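Local structure of hypothetical protein (2OD6) at residues T8-A13 with R60-Y65; A13-D18 with T95-T100. The protein is of unknown function but forms a dimer with a ferredoxin-like fold and binds 10-oxohexadecanoic acid in a pocket against its sheet. All blocks are in the same frame, centred on the assembly; numbering follows the deposited sequence. Where two conformers were deposited one is given.

Interaction 1. Residues T8-A13 with R60-Y65. With OHA (10-oxohexadecanoic acid), chain E.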
# COMPACT_ATOMS: atom_id res chain seq x y z
N THR A 8 2.91 -4.90 -7.16
CA THR A 8 2.54 -3.62 -6.52
C THR A 8 3.69 -3.05 -5.75
O THR A 8 4.32 -3.75 -4.98
CB THR A 8 1.36 -3.78 -5.57
OG1 THR A 8 0.22 -4.26 -6.30
CG2 THR A 8 0.93 -2.42 -4.94
N SER A 9 3.95 -1.77 -5.99
CA SER A 9 4.98 -1.03 -5.29
C SER A 9 4.31 0.02 -4.41
O SER A 9 3.29 0.59 -4.82
CB SER A 9 5.88 -0.38 -6.29
OG SER A 9 6.53 -1.33 -7.08
N PHE A 10 4.87 0.24 -3.22
CA PHE A 10 4.39 1.26 -2.29
C PHE A 10 5.52 2.14 -2.01
O PHE A 10 6.51 1.69 -1.44
CB PHE A 10 3.94 0.64 -0.96
CG PHE A 10 2.92 -0.43 -1.11
CD1 PHE A 10 1.57 -0.12 -1.20
CD2 PHE A 10 3.30 -1.75 -1.19
CE1 PHE A 10 0.62 -1.12 -1.35
CE2 PHE A 10 2.35 -2.75 -1.34
CZ PHE A 10 1.02 -2.44 -1.43
N THR A 11 5.45 3.37 -2.49
CA THR A 11 6.55 4.33 -2.21
C THR A 11 6.07 5.22 -1.10
O THR A 11 4.99 5.86 -1.24
CB THR A 11 6.84 5.11 -3.49
OG1 THR A 11 7.29 4.20 -4.50
CG2 THR A 11 7.89 6.18 -3.28
N THR A 12 6.90 5.38 -0.07
CA THR A 12 6.62 6.29 1.02
C THR A 12 7.53 7.47 0.82
O THR A 12 8.77 7.32 0.64
CB THR A 12 6.78 5.65 2.45
OG1 THR A 12 5.86 4.56 2.57
CG2 THR A 12 6.52 6.70 3.55
N ALA A 13 6.91 8.63 0.80
CA ALA A 13 7.58 9.90 0.62
C ALA A 13 7.44 10.79 1.87
O ALA A 13 6.33 11.14 2.25
CB ALA A 13 6.96 10.53 -0.58
N ARG A 60 3.66 12.96 5.07
CA ARG A 60 4.01 11.72 4.47
C ARG A 60 2.86 11.21 3.63
O ARG A 60 1.74 11.28 4.03
CB ARG A 60 4.40 10.71 5.60
CG ARG A 60 4.86 9.31 5.16
CD ARG A 60 5.19 8.37 6.38
NE ARG A 60 6.30 8.87 7.24
CZ ARG A 60 6.53 8.44 8.47
NH1 ARG A 60 5.85 7.47 9.00
NH2 ARG A 60 7.53 8.98 9.17
N VAL A 61 3.21 10.77 2.45
CA VAL A 61 2.23 10.12 1.55
C VAL A 61 2.72 8.77 1.22
O VAL A 61 3.90 8.53 1.13
CB VAL A 61 2.00 10.97 0.28
CG1 VAL A 61 1.40 12.35 0.71
CG2 VAL A 61 3.28 11.15 -0.54
N VAL A 62 1.79 7.85 1.00
CA VAL A 62 2.14 6.60 0.39
C VAL A 62 1.51 6.57 -1.01
O VAL A 62 0.32 6.78 -1.18
CB VAL A 62 1.63 5.36 1.22
CG1 VAL A 62 1.88 4.01 0.47
CG2 VAL A 62 2.33 5.34 2.58
N MSE A 63 2.35 6.27 -2.00
CA MSE A 63 1.98 6.13 -3.37
C MSE A 63 1.91 4.64 -3.78
O MSE A 63 2.86 3.86 -3.54
CB MSE A 63 2.97 6.92 -4.19
CG MSE A 63 2.86 8.42 -3.90
SE MSE A 63 4.05 9.36 -5.12
CE MSE A 63 5.72 8.92 -4.39
N THR A 64 0.81 4.21 -4.37
CA THR A 64 0.73 2.85 -4.71
C THR A 64 0.69 2.77 -6.24
O THR A 64 -0.01 3.54 -6.88
CB THR A 64 -0.52 2.16 -4.11
OG1 THR A 64 -1.67 2.65 -4.79
CG2 THR A 64 -0.65 2.44 -2.60
N TYR A 65 1.48 1.85 -6.81
CA TYR A 65 1.48 1.55 -8.23
C TYR A 65 1.04 0.11 -8.42
O TYR A 65 1.72 -0.80 -7.97
CB TYR A 65 2.90 1.71 -8.75
CG TYR A 65 3.42 3.07 -8.60
CD1 TYR A 65 4.04 3.45 -7.41
CD2 TYR A 65 3.29 4.02 -9.61
CE1 TYR A 65 4.55 4.75 -7.21
CE2 TYR A 65 3.81 5.35 -9.42
CZ TYR A 65 4.42 5.67 -8.22
OH TYR A 65 4.90 6.92 -8.05
O2 OHA E . 6.98 0.66 -8.99
C16 OHA E . 7.79 1.49 -8.59
O3 OHA E . 8.76 1.01 -7.84
C15 OHA E . 7.75 2.97 -8.95
C14 OHA E . 8.54 3.84 -7.96
C13 OHA E . 8.78 5.31 -8.39
C12 OHA E . 8.31 6.37 -7.38
C11 OHA E . 8.96 7.77 -7.54
C10 OHA E . 8.01 8.98 -7.48
C9 OHA E . 7.31 9.19 -8.85
C8 OHA E . 6.04 10.07 -8.86
C7 OHA E . 5.32 9.98 -10.21
O1 OHA E . 4.50 9.09 -10.43
C6 OHA E . 5.57 10.95 -11.34
C5 OHA E . 6.49 12.11 -10.97
C4 OHA E . 6.60 13.10 -12.14
C3 OHA E . 7.37 14.40 -11.84
C2 OHA E . 6.87 15.21 -10.64
C1 OHA E . 7.95 15.31 -9.57
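Strands 8-13 and 60-65 run antiparallel, their axes 4.6 Å apart, and three hydrogen-bonded pairs, Ser-9 with Tyr-65, Thr-11 with Met-63 and Ala-13 with Val-61, join them with six N-H···O bonds. They are the two middle strands of the four-stranded sheet of a ferredoxin-like, dimeric alpha/beta-barrel fold. The straightest bonds include that from Met-63 N to Thr-11 O, 2.8 Å long with 176° at the hydrogen. Side chains alternate between two faces. On one, Phe-10 offers CD1 to Thr-64 CG2 at 3.7 Å, the two crossing obliquely, while Val-62 CG1 lies farther off at the ring edge; Phe-10 of the second subunit packs on Val-62 and Thr-64, so this face belongs to the dimer interface. Farther along this face, toward Ala-13, Thr-12 CG2 rests 3.5 Å from Arg-60 CG, on an arginine chain extended through chi2 and then bent at chi3, whose NE forms a salt bridge with Asp-14. The other face, with Ser-9, Thr-11, Met-63 and Tyr-65, lines the pocket of the oxo fatty acid. Selenomethionine Met-63 turns at chi3 (-73°), which brings CE up against both Thr-11 CG2 and ligand C10. Thr-11 OG1, hydrogen-bonded to Thr-101, also touches the ligand chain. Tyr-65 lays one ring face against C15, offset toward the rim, and is met edge-to-face by Phe-47. A leucine here would remove the hydroxyl and the flat ring, and would probably loosen the hold on the keto group and the chain near the carboxylate. Ser-9 OG, beside its own backbone N, donates to ligand O2 at 2.8 Å, and at the keto group Tyr-65 OH donates to O1, 3.2 Å away and in the ring plane.

Interaction 2. Residues A13-D18 with T95-T100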
# COMPACT_ATOMS: atom_id res chain seq x y z
N ALA A 13 6.91 8.63 0.80
CA ALA A 13 7.58 9.90 0.62
C ALA A 13 7.44 10.79 1.87
O ALA A 13 6.33 11.14 2.25
CB ALA A 13 6.96 10.53 -0.58
N ASP A 14 8.55 11.20 2.48
CA ASP A 14 8.52 12.02 3.66
C ASP A 14 9.13 13.35 3.40
O ASP A 14 10.15 13.39 2.75
CB ASP A 14 9.42 11.45 4.74
CG ASP A 14 8.67 10.67 5.74
OD1 ASP A 14 8.21 9.58 5.36
OD2 ASP A 14 8.55 11.16 6.89
N PHE A 15 8.56 14.40 4.01
CA PHE A 15 8.92 15.76 3.73
C PHE A 15 9.15 16.40 5.04
O PHE A 15 8.72 15.92 6.09
CB PHE A 15 7.82 16.49 2.99
CG PHE A 15 7.40 15.81 1.75
CD1 PHE A 15 6.44 14.88 1.79
CD2 PHE A 15 8.05 16.03 0.54
CE1 PHE A 15 6.07 14.22 0.68
CE2 PHE A 15 7.66 15.34 -0.62
CZ PHE A 15 6.70 14.44 -0.52
N ILE A 16 9.90 17.48 4.96
CA ILE A 16 10.25 18.25 6.10
C ILE A 16 9.15 19.10 6.75
O ILE A 16 9.35 19.61 7.86
CB ILE A 16 11.28 19.27 5.63
CG1 ILE A 16 12.64 18.65 5.56
CG2 ILE A 16 11.24 20.46 6.49
CD1 ILE A 16 13.64 19.73 5.47
N ASN A 17 8.11 19.41 5.99
CA ASN A 17 7.08 20.35 6.38
C ASN A 17 5.97 20.19 5.39
O ASN A 17 6.20 19.65 4.32
CB ASN A 17 7.60 21.79 6.33
CG ASN A 17 8.09 22.21 4.94
OD1 ASN A 17 7.45 21.98 3.90
ND2 ASN A 17 9.22 22.82 4.91
N ASP A 18 4.84 20.79 5.74
CA ASP A 18 3.61 20.82 4.98
C ASP A 18 3.76 21.45 3.60
O ASP A 18 3.22 20.92 2.66
CB ASP A 18 2.60 21.60 5.82
CG ASP A 18 1.21 21.49 5.28
OD1 ASP A 18 0.67 20.35 5.28
OD2 ASP A 18 0.67 22.53 4.84
N THR A 95 14.44 16.45 -3.94
CA THR A 95 15.75 16.59 -3.30
C THR A 95 15.70 16.78 -1.79
O THR A 95 16.68 16.51 -1.10
CB THR A 95 16.61 17.74 -3.90
OG1 THR A 95 17.95 17.27 -4.08
CG2 THR A 95 16.62 19.02 -2.99
N THR A 96 14.58 17.25 -1.27
CA THR A 96 14.46 17.39 0.17
C THR A 96 13.53 16.29 0.78
O THR A 96 13.65 15.98 1.98
CB THR A 96 14.03 18.85 0.55
OG1 THR A 96 14.19 19.06 1.96
CG2 THR A 96 12.57 19.11 0.08
N ALA A 97 12.64 15.71 -0.04
CA ALA A 97 11.96 14.46 0.30
C ALA A 97 12.89 13.24 0.49
O ALA A 97 13.97 13.19 -0.07
CB ALA A 97 10.95 14.13 -0.74
N LYS A 98 12.44 12.26 1.27
CA LYS A 98 13.12 10.97 1.48
C LYS A 98 12.14 9.97 0.97
O LYS A 98 10.97 10.07 1.32
CB LYS A 98 13.36 10.69 2.95
CG LYS A 98 14.23 11.69 3.63
CD LYS A 98 14.74 11.20 5.01
CE LYS A 98 15.86 12.07 5.51
NZ LYS A 98 16.11 11.94 6.99
N PHE A 99 12.56 9.03 0.12
CA PHE A 99 11.52 8.10 -0.51
C PHE A 99 11.99 6.72 -0.18
O PHE A 99 13.18 6.48 -0.23
CB PHE A 99 11.54 8.17 -2.02
CG PHE A 99 11.12 9.48 -2.56
CD1 PHE A 99 12.04 10.49 -2.71
CD2 PHE A 99 9.81 9.71 -2.91
CE1 PHE A 99 11.65 11.74 -3.19
CE2 PHE A 99 9.40 10.94 -3.40
CZ PHE A 99 10.32 11.95 -3.55
N THR A 100 11.08 5.80 0.14
CA THR A 100 11.46 4.40 0.32
C THR A 100 10.35 3.57 -0.31
O THR A 100 9.18 3.88 -0.13
CB THR A 100 11.68 4.01 1.82
OG1 THR A 100 10.55 4.40 2.62
CG2 THR A 100 12.96 4.67 2.38
O HOH W 1 12.26 14.77 4.01
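Where strand 7-15 draws to its end, it pairs antiparallel with the start of strand 98-109, outermost in this chain, completing one end of the ferredoxin-like sheet before the chain turns into helix 18-40. Ala-13 comes first, in a non-hydrogen-bonded pair with Phe-99: its CB sits obliquely to the phenyl ring, 3.8 Å from both CD2 and CE2. That ring also touches Thr-11 and lies close to the bound fatty acid. Asp-14 then makes the one hydrogen-bonded pair, with Lys-98. Its N reaches Lys-98 O at 2.9 Å with 168° at the hydrogen, and its O takes the return bond from Lys-98 N. Where the two segments diverge, a water takes over: it donates to Asp-14 O at 2.8 Å and to Thr-96 O at 2.7 Å, so Asp-14 O accepts both from this water and from Lys-98 N. The side chains of Asp-14 and Lys-98 leave on the same face but do not pair: the extended lysine chain leads away, while Asp-14 OD1 has Arg-60 as its partner. At Phe-15 direct backbone pairing with this partner strand gives way to packing; the ring turns its CE2 to Ala-97 CB, 3.5 Å off, and meets Phe-24 of helix 18-40 with the planes at about 45°. The side chain of Ile-16, in the turn, crosses that of Thr-96 at about a right angle, with Ile-16 CD1 3.6 Å from Thr-96 OG1, near the surface. Asn-17 is the N-cap of helix 18-40, its OD1 accepting from Asp-20 N.

Both interactions lie in one antiparallel sheet and use strand 7-15, which runs between strands 59-67 and 98-109: interaction 1 is its pairing on one side, interaction 2 on the other, with Ala-13 common to both. Their centres are about 12 Å apart; interaction 1 lies about 5 Å from the centre of the chain, interaction 2 about 13 Å. The segments follow in the order 8-13, 13-18, 60-65, 95-100, so the first strand in sequence lies between two that come later. Thr-12 N probably bonds to Thr-100 O. Thr-11, Ala-13 and Phe-99 continue the pocket-side face, while the Arg-60 to Asp-14 salt bridge joins the two contacts on the other.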